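PDB 3KHY: propionate kinase from Francisella tularensis subsp. tularensis, which probably transfers the gamma-phosphate of ATP to a short-chain carboxylate such as acetate or propionate, reversibly and with magnesium, as a homodimer of the acetokinase family. Local coordinates for residues E3-N8 with F16-P21; E77-I82 with P133-V138. All blocks are in the same frame, centred on the assembly; numbering follows the deposited sequence.

Interaction 1: E3-N8 with F16-P21; sequences EILVLN and FALINP
Phe16 lies against Leu7 as a non-hydrogen-bonded antiparallel pair, and it is CB rather than the ring that touches: Leu7 CD2 sits 3.5 Å from Phe16 CB. Phe16 CG falls between the backbone N and the carbonyl carbon, and the ring leads away from strand 3-8 to meet Phe44. Ala17 pairs with Val6 through two backbone bonds; Val6 N to Ala17 O is short at 2.7 Å and almost straight at 174°, whereas Ala17 N to Val6 O is more bent, at 143°. Leu18 faces Leu5 across the next non-hydrogen-bonded pair. Its CG stands anti to the backbone N, and its branch reaches the carboxylate of Glu3, with Leu18 CD2 3.1 Å from Glu3 OE1. That oxygen is buried by the contact and finds no polar partner in the model, which would probably cost a charged carboxylate some stability. Ile19 restores the hydrogen-bonded pattern with Ile4, the Ile4 N to Ile19 O bond measuring 2.8 Å, and Ile19 CD1 meets Val6 CG2 at 4.0 Å on the face that packs on helix 372-382. Past Asn20, whose OD1 accepts bonds from the N of His22 and of Thr23, Pro21 sets its ring across the Ile4 side chain at about a right angle; Pro21 CG to Ile4 CG1 is tight at 3.5 Å. The alternating pairs and the 154° between strand directions define an antiparallel beta hairpin, the opening element of the N-terminal domain in the actin-like ATPase fold, here carrying the predicted magnesium ligand Asn8.

Interaction 2: E77-I82 with P133-V138; sequences EKIVAI and PELPQV
Ile82 and Gln137 form the parallel bridge that joins these segments, and its backbone bonds run from Ile82 to the residues flanking Gln137. Ile82 N donates to Pro136 O at 3.1 Å, and Val138 N returns a bond to Ile82 O at 2.9 Å, with N-H...O angles of 162° and 159°. Weaker CA-H...O contacts accompany them, the shorter from Gln137 CA to Ile82 O at 3.3 Å. The pairing places strand 79-86 beside strand 137-141 as parallel neighbours in the mixed sheet of the acetokinase N-terminal domain; the connection between them passes through strand 97-98 and helix 101-109 before helix 118-131, which packs against Ile82 and Gln137. Apolar packing centres on Leu135, whose two methyls divide the work. Leu135 CD1 presses on Ile79 CG2 at a tight 3.5 Å and also meets Ile82 CG1 at 4.0 Å, the leucine crossing each isoleucine at about a right angle. Leu135 CD2 instead lies over the backbone, 3.3 Å from Ile79 O. Leu135 CB already points toward strand 79-82, and chi1 of -65° sets CG anti to the carbonyl carbon. Pro136 contributes through CD, which comes within 3.2 Å of Val80 O.

How the interactions relate
Interactions 1 and 2 sit side by side in one sheet, their centres about 10 Å apart, because strand 3-9 of the first and strand 79-86 of the second are parallel neighbours. Probable backbone hydrogen bonds stitch them together: Glu3 N to Lys78 O at 2.9 Å and Glu3 O to Val80 N at 2.8 Å. Packing continues the seam, with Leu5 O 3.6 Å from Ile82 CG2. The strand order is therefore 16-20, 3-8, 79-82, 137-138. Segment 3-8 ends at Asn8, a predicted magnesium ligand, although that side chain takes no part in interaction 1. The Val6 side chain is about 6 Å from that of Arg85, the predicted substrate ligand; the Ile82 side chain of interaction 2 lies about 10 Å from it.

Interaction 1: E3-N8 with F16-P21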
ATOM      1  N   GLU A   3     -32.261  28.093  -4.079  1.00 36.89           N
ATOM      2  CA  GLU A   3     -31.901  26.849  -3.421  1.00 31.77           C
ATOM      3  C   GLU A   3     -31.480  25.773  -4.418  1.00 29.37           C
ATOM      4  O   GLU A   3     -31.940  25.748  -5.558  1.00 29.98           O
ATOM      5  CB  GLU A   3     -33.068  26.359  -2.558  1.00 34.48           C
ATOM      6  CG  GLU A   3     -33.438  27.335  -1.433  1.00 43.81           C
ATOM      7  CD  GLU A   3     -34.730  26.965  -0.720  1.00 55.93           C
ATOM      8  OE1 GLU A   3     -35.214  25.829  -0.904  1.00 57.48           O
ATOM      9  OE2 GLU A   3     -35.264  27.815   0.025  1.00 65.11           O
ATOM     10  N   ILE A   4     -30.596  24.887  -3.974  1.00 27.91           N
ATOM     11  CA  ILE A   4     -30.128  23.771  -4.786  1.00 24.44           C
ATOM     12  C   ILE A   4     -30.553  22.474  -4.109  1.00 26.38           C
ATOM     13  O   ILE A   4     -30.410  22.322  -2.884  1.00 23.43           O
ATOM     14  CB  ILE A   4     -28.597  23.763  -4.880  1.00 27.34           C
ATOM     15  CG1 ILE A   4     -28.078  25.079  -5.463  1.00 33.71           C
ATOM     16  CG2 ILE A   4     -28.122  22.576  -5.707  1.00 19.27           C
ATOM     17  CD1 ILE A   4     -28.018  25.095  -6.967  1.00 32.09           C
ATOM     18  N   LEU A   5     -31.088  21.547  -4.892  1.00 22.80           N
ATOM     19  CA  LEU A   5     -31.452  20.240  -4.377  1.00 23.03           C
ATOM     20  C   LEU A   5     -30.260  19.328  -4.594  1.00 19.94           C
ATOM     21  O   LEU A   5     -29.826  19.149  -5.723  1.00 22.27           O
ATOM     22  CB  LEU A   5     -32.671  19.682  -5.120  1.00 23.24           C
ATOM     23  CG  LEU A   5     -33.098  18.287  -4.674  1.00 27.63           C
ATOM     24  CD1 LEU A   5     -33.445  18.296  -3.191  1.00 25.74           C
ATOM     25  CD2 LEU A   5     -34.268  17.787  -5.503  1.00 32.93           C
ATOM     26  N   VAL A   6     -29.730  18.759  -3.517  1.00 18.05           N
ATOM     27  CA  VAL A   6     -28.532  17.924  -3.602  1.00 18.24           C
ATOM     28  C   VAL A   6     -28.887  16.461  -3.378  1.00 20.10           C
ATOM     29  O   VAL A   6     -29.537  16.119  -2.386  1.00 21.15           O
ATOM     30  CB  VAL A   6     -27.469  18.368  -2.576  1.00 20.10           C
ATOM     31  CG1 VAL A   6     -26.245  17.452  -2.632  1.00 16.64           C
ATOM     32  CG2 VAL A   6     -27.062  19.799  -2.839  1.00 19.76           C
ATOM     33  N   LEU A   7     -28.487  15.597  -4.309  1.00 19.08           N
ATOM     34  CA  LEU A   7     -28.897  14.198  -4.246  1.00 21.78           C
ATOM     35  C   LEU A   7     -27.740  13.229  -4.272  1.00 23.58           C
ATOM     36  O   LEU A   7     -26.745  13.439  -4.965  1.00 25.30           O
ATOM     37  CB  LEU A   7     -29.814  13.847  -5.424  1.00 24.26           C
ATOM     38  CG  LEU A   7     -31.087  14.664  -5.595  1.00 22.81           C
ATOM     39  CD1 LEU A   7     -31.772  14.234  -6.888  1.00 26.69           C
ATOM     40  CD2 LEU A   7     -32.020  14.487  -4.377  1.00 22.70           C
ATOM     41  N   ASN A   8     -27.888  12.142  -3.533  1.00 25.42           N
ATOM     42  CA  ASN A   8     -27.060  10.970  -3.752  1.00 23.09           C
ATOM     43  C   ASN A   8     -28.021   9.809  -3.987  1.00 30.94           C
ATOM     44  O   ASN A   8     -28.627   9.288  -3.044  1.00 28.21           O
ATOM     45  CB  ASN A   8     -26.143  10.708  -2.556  1.00 23.73           C
ATOM     46  CG  ASN A   8     -25.208   9.522  -2.778  1.00 32.51           C
ATOM     47  OD1 ASN A   8     -25.119   8.985  -3.884  1.00 33.34           O
ATOM     48  ND2 ASN A   8     -24.506   9.113  -1.724  1.00 27.54           N
ATOM     49  N   PHE A  16     -30.961  13.179   0.341  1.00 24.62           N
ATOM     50  CA  PHE A  16     -31.214  14.500  -0.233  1.00 25.61           C
ATOM     51  C   PHE A  16     -31.026  15.661   0.736  1.00 21.23           C
ATOM     52  O   PHE A  16     -31.113  15.497   1.951  1.00 23.56           O
ATOM     53  CB  PHE A  16     -32.609  14.564  -0.880  1.00 23.54           C
ATOM     54  CG  PHE A  16     -33.738  14.287   0.072  1.00 26.93           C
ATOM     55  CD1 PHE A  16     -34.292  15.308   0.823  1.00 32.78           C
ATOM     56  CD2 PHE A  16     -34.254  13.011   0.204  1.00 27.88           C
ATOM     57  CE1 PHE A  16     -35.337  15.061   1.691  1.00 33.26           C
ATOM     58  CE2 PHE A  16     -35.293  12.758   1.071  1.00 30.26           C
ATOM     59  CZ  PHE A  16     -35.835  13.786   1.813  1.00 35.03           C
ATOM     60  N   ALA A  17     -30.765  16.838   0.180  1.00 20.16           N
ATOM     61  CA  ALA A  17     -30.664  18.052   0.973  1.00 18.64           C
ATOM     62  C   ALA A  17     -31.052  19.256   0.136  1.00 20.46           C
ATOM     63  O   ALA A  17     -30.788  19.305  -1.067  1.00 22.87           O
ATOM     64  CB  ALA A  17     -29.247  18.221   1.510  1.00 18.33           C
ATOM     65  N   LEU A  18     -31.673  20.228   0.787  1.00 19.66           N
ATOM     66  CA  LEU A  18     -32.027  21.481   0.149  1.00 23.00           C
ATOM     67  C   LEU A  18     -31.140  22.559   0.740  1.00 26.19           C
ATOM     68  O   LEU A  18     -31.216  22.847   1.936  1.00 26.29           O
ATOM     69  CB  LEU A  18     -33.485  21.799   0.444  1.00 20.79           C
ATOM     70  CG  LEU A  18     -34.153  22.834  -0.451  1.00 33.94           C
ATOM     71  CD1 LEU A  18     -33.921  22.498  -1.922  1.00 37.05           C
ATOM     72  CD2 LEU A  18     -35.637  22.877  -0.125  1.00 31.48           C
ATOM     73  N   ILE A  19     -30.294  23.155  -0.090  1.00 21.93           N
ATOM     74  CA  ILE A  19     -29.253  24.033   0.414  1.00 23.32           C
ATOM     75  C   ILE A  19     -29.295  25.400  -0.266  1.00 25.68           C
ATOM     76  O   ILE A  19     -29.528  25.497  -1.463  1.00 25.94           O
ATOM     77  CB  ILE A  19     -27.871  23.369   0.233  1.00 25.51           C
ATOM     78  CG1 ILE A  19     -27.792  22.123   1.117  1.00 24.24           C
ATOM     79  CG2 ILE A  19     -26.724  24.338   0.561  1.00 21.12           C
ATOM     80  CD1 ILE A  19     -26.608  21.259   0.827  1.00 38.64           C
ATOM     81  N   ASN A  20     -29.097  26.452   0.518  1.00 25.19           N
ATOM     82  CA  ASN A  20     -28.945  27.791  -0.030  1.00 24.82           C
ATOM     83  C   ASN A  20     -27.467  28.089  -0.139  1.00 25.00           C
ATOM     84  O   ASN A  20     -26.795  28.274   0.879  1.00 20.67           O
ATOM     85  CB  ASN A  20     -29.641  28.823   0.861  1.00 29.65           C
ATOM     86  CG  ASN A  20     -29.564  30.231   0.292  1.00 36.38           C
ATOM     87  OD1 ASN A  20     -28.490  30.705  -0.078  1.00 44.16           O
ATOM     88  ND2 ASN A  20     -30.708  30.905   0.219  1.00 37.18           N
ATOM     89  N   PRO A  21     -26.949  28.127  -1.376  1.00 35.72           N
ATOM     90  CA  PRO A  21     -25.511  28.252  -1.644  1.00 40.42           C
ATOM     91  C   PRO A  21     -24.940  29.584  -1.170  1.00 48.90           C
ATOM     92  O   PRO A  21     -23.747  29.683  -0.889  1.00 51.74           O
ATOM     93  CB  PRO A  21     -25.422  28.183  -3.175  1.00 39.33           C
ATOM     94  CG  PRO A  21     -26.754  27.711  -3.642  1.00 40.46           C
ATOM     95  CD  PRO A  21     -27.743  28.132  -2.616  1.00 37.90           C
TER

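Interaction 2: E77-I82 with P133-V138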
ATOM      1  N   GLU A  77     -40.491  26.198  -5.785  1.00 52.75           N
ATOM      2  CA  GLU A  77     -40.376  27.455  -6.517  1.00 62.01           C
ATOM      3  C   GLU A  77     -39.015  28.119  -6.348  1.00 56.54           C
ATOM      4  O   GLU A  77     -38.602  28.927  -7.181  1.00 56.57           O
ATOM      5  CB  GLU A  77     -41.460  28.429  -6.056  1.00 75.92           C
ATOM      6  CG  GLU A  77     -42.876  27.946  -6.277  1.00 92.49           C
ATOM      7  CD  GLU A  77     -43.891  28.823  -5.570  1.00103.31           C
ATOM      8  OE1 GLU A  77     -43.707  29.080  -4.360  1.00101.87           O
ATOM      9  OE2 GLU A  77     -44.869  29.252  -6.223  1.00110.26           O
ATOM     10  N   LYS A  78     -38.324  27.791  -5.261  1.00 49.59           N
ATOM     11  CA  LYS A  78     -37.051  28.432  -4.960  1.00 46.37           C
ATOM     12  C   LYS A  78     -35.855  27.664  -5.521  1.00 41.37           C
ATOM     13  O   LYS A  78     -34.732  28.167  -5.525  1.00 39.39           O
ATOM     14  CB  LYS A  78     -36.892  28.622  -3.447  1.00 51.59           C
ATOM     15  CG  LYS A  78     -37.897  29.586  -2.835  1.00 61.45           C
ATOM     16  CD  LYS A  78     -37.638  29.788  -1.350  1.00 68.10           C
ATOM     17  CE  LYS A  78     -38.680  30.715  -0.734  1.00 77.66           C
ATOM     18  NZ  LYS A  78     -38.428  30.977   0.708  1.00 78.53           N
ATOM     19  N   ILE A  79     -36.098  26.448  -5.998  1.00 38.03           N
ATOM     20  CA  ILE A  79     -35.009  25.597  -6.465  1.00 36.93           C
ATOM     21  C   ILE A  79     -34.562  25.990  -7.864  1.00 38.95           C
ATOM     22  O   ILE A  79     -35.380  26.087  -8.774  1.00 39.29           O
ATOM     23  CB  ILE A  79     -35.400  24.109  -6.436  1.00 37.91           C
ATOM     24  CG1 ILE A  79     -35.623  23.660  -4.993  1.00 37.05           C
ATOM     25  CG2 ILE A  79     -34.317  23.259  -7.094  1.00 34.48           C
ATOM     26  CD1 ILE A  79     -36.205  22.277  -4.867  1.00 37.50           C
ATOM     27  N   VAL A  80     -33.260  26.211  -8.033  1.00 39.87           N
ATOM     28  CA  VAL A  80     -32.724  26.670  -9.315  1.00 41.96           C
ATOM     29  C   VAL A  80     -31.942  25.589 -10.055  1.00 37.68           C
ATOM     30  O   VAL A  80     -31.711  25.700 -11.255  1.00 45.90           O
ATOM     31  CB  VAL A  80     -31.841  27.924  -9.140  1.00 42.86           C
ATOM     32  CG1 VAL A  80     -30.634  27.608  -8.291  1.00 36.09           C
ATOM     33  CG2 VAL A  80     -31.413  28.471 -10.490  1.00 53.70           C
ATOM     34  N   ALA A  81     -31.526  24.546  -9.346  1.00 32.10           N
ATOM     35  CA  ALA A  81     -30.809  23.448  -9.989  1.00 32.26           C
ATOM     36  C   ALA A  81     -30.723  22.219  -9.094  1.00 30.53           C
ATOM     37  O   ALA A  81     -31.031  22.285  -7.901  1.00 30.11           O
ATOM     38  CB  ALA A  81     -29.418  23.894 -10.416  1.00 33.67           C
ATOM     39  N   ILE A  82     -30.309  21.102  -9.688  1.00 30.98           N
ATOM     40  CA  ILE A  82     -30.111  19.849  -8.963  1.00 25.81           C
ATOM     41  C   ILE A  82     -28.661  19.377  -9.095  1.00 29.33           C
ATOM     42  O   ILE A  82     -28.135  19.265 -10.206  1.00 29.91           O
ATOM     43  CB  ILE A  82     -31.041  18.747  -9.499  1.00 30.79           C
ATOM     44  CG1 ILE A  82     -32.500  19.201  -9.427  1.00 34.53           C
ATOM     45  CG2 ILE A  82     -30.846  17.447  -8.731  1.00 26.92           C
ATOM     46  CD1 ILE A  82     -33.452  18.263 -10.127  1.00 43.80           C
ATOM     47  N   PRO A 133     -38.249  18.829 -14.988  1.00 56.80           N
ATOM     48  CA  PRO A 133     -37.781  19.070 -16.360  1.00 59.34           C
ATOM     49  C   PRO A 133     -37.188  20.458 -16.589  1.00 59.92           C
ATOM     50  O   PRO A 133     -36.372  20.629 -17.498  1.00 62.11           O
ATOM     51  CB  PRO A 133     -39.058  18.912 -17.194  1.00 67.59           C
ATOM     52  CG  PRO A 133     -40.168  19.172 -16.234  1.00 67.30           C
ATOM     53  CD  PRO A 133     -39.698  18.577 -14.947  1.00 61.61           C
ATOM     54  N   GLU A 134     -37.595  21.430 -15.781  1.00 60.36           N
ATOM     55  CA  GLU A 134     -37.165  22.809 -15.975  1.00 68.72           C
ATOM     56  C   GLU A 134     -35.767  23.079 -15.419  1.00 63.66           C
ATOM     57  O   GLU A 134     -35.119  24.054 -15.797  1.00 63.00           O
ATOM     58  CB  GLU A 134     -38.172  23.777 -15.342  1.00 81.91           C
ATOM     59  CG  GLU A 134     -39.564  23.748 -15.972  1.00 97.30           C
ATOM     60  CD  GLU A 134     -40.544  24.690 -15.284  1.00106.50           C
ATOM     61  OE1 GLU A 134     -40.202  25.231 -14.210  1.00108.36           O
ATOM     62  OE2 GLU A 134     -41.659  24.888 -15.815  1.00109.88           O
ATOM     63  N   LEU A 135     -35.297  22.211 -14.531  1.00 59.28           N
ATOM     64  CA  LEU A 135     -34.070  22.493 -13.794  1.00 48.45           C
ATOM     65  C   LEU A 135     -32.795  21.988 -14.471  1.00 47.17           C
ATOM     66  O   LEU A 135     -32.738  20.852 -14.938  1.00 44.76           O
ATOM     67  CB  LEU A 135     -34.173  21.935 -12.379  1.00 47.63           C
ATOM     68  CG  LEU A 135     -35.238  22.607 -11.515  1.00 51.40           C
ATOM     69  CD1 LEU A 135     -35.299  21.950 -10.154  1.00 48.36           C
ATOM     70  CD2 LEU A 135     -34.968  24.101 -11.388  1.00 53.99           C
ATOM     71  N   PRO A 136     -31.766  22.846 -14.526  1.00 45.10           N
ATOM     72  CA  PRO A 136     -30.443  22.391 -14.956  1.00 43.33           C
ATOM     73  C   PRO A 136     -29.922  21.395 -13.920  1.00 39.43           C
ATOM     74  O   PRO A 136     -30.298  21.480 -12.746  1.00 33.76           O
ATOM     75  CB  PRO A 136     -29.595  23.669 -14.919  1.00 45.07           C
ATOM     76  CG  PRO A 136     -30.556  24.799 -14.733  1.00 50.13           C
ATOM     77  CD  PRO A 136     -31.745  24.236 -14.047  1.00 48.27           C
ATOM     78  N   GLN A 137     -29.084  20.458 -14.350  1.00 36.50           N
ATOM     79  CA  GLN A 137     -28.533  19.456 -13.450  1.00 32.43           C
ATOM     80  C   GLN A 137     -27.015  19.400 -13.578  1.00 30.03           C
ATOM     81  O   GLN A 137     -26.460  19.595 -14.663  1.00 32.98           O
ATOM     82  CB  GLN A 137     -29.153  18.085 -13.726  1.00 36.32           C
ATOM     83  CG  GLN A 137     -30.673  18.107 -13.764  1.00 40.29           C
ATOM     84  CD  GLN A 137     -31.280  16.721 -13.737  1.00 45.07           C
ATOM     85  OE1 GLN A 137     -32.049  16.355 -14.621  1.00 60.59           O
ATOM     86  NE2 GLN A 137     -30.943  15.945 -12.723  1.00 37.74           N
ATOM     87  N   VAL A 138     -26.350  19.143 -12.458  1.00 28.64           N
ATOM     88  CA  VAL A 138     -24.892  19.097 -12.410  1.00 25.82           C
ATOM     89  C   VAL A 138     -24.425  17.812 -11.722  1.00 25.64           C
ATOM     90  O   VAL A 138     -25.035  17.369 -10.747  1.00 26.17           O
ATOM     91  CB  VAL A 138     -24.325  20.324 -11.659  1.00 27.75           C
ATOM     92  CG1 VAL A 138     -22.859  20.106 -11.270  1.00 25.02           C
ATOM     93  CG2 VAL A 138     -24.477  21.583 -12.505  1.00 27.36           C
TER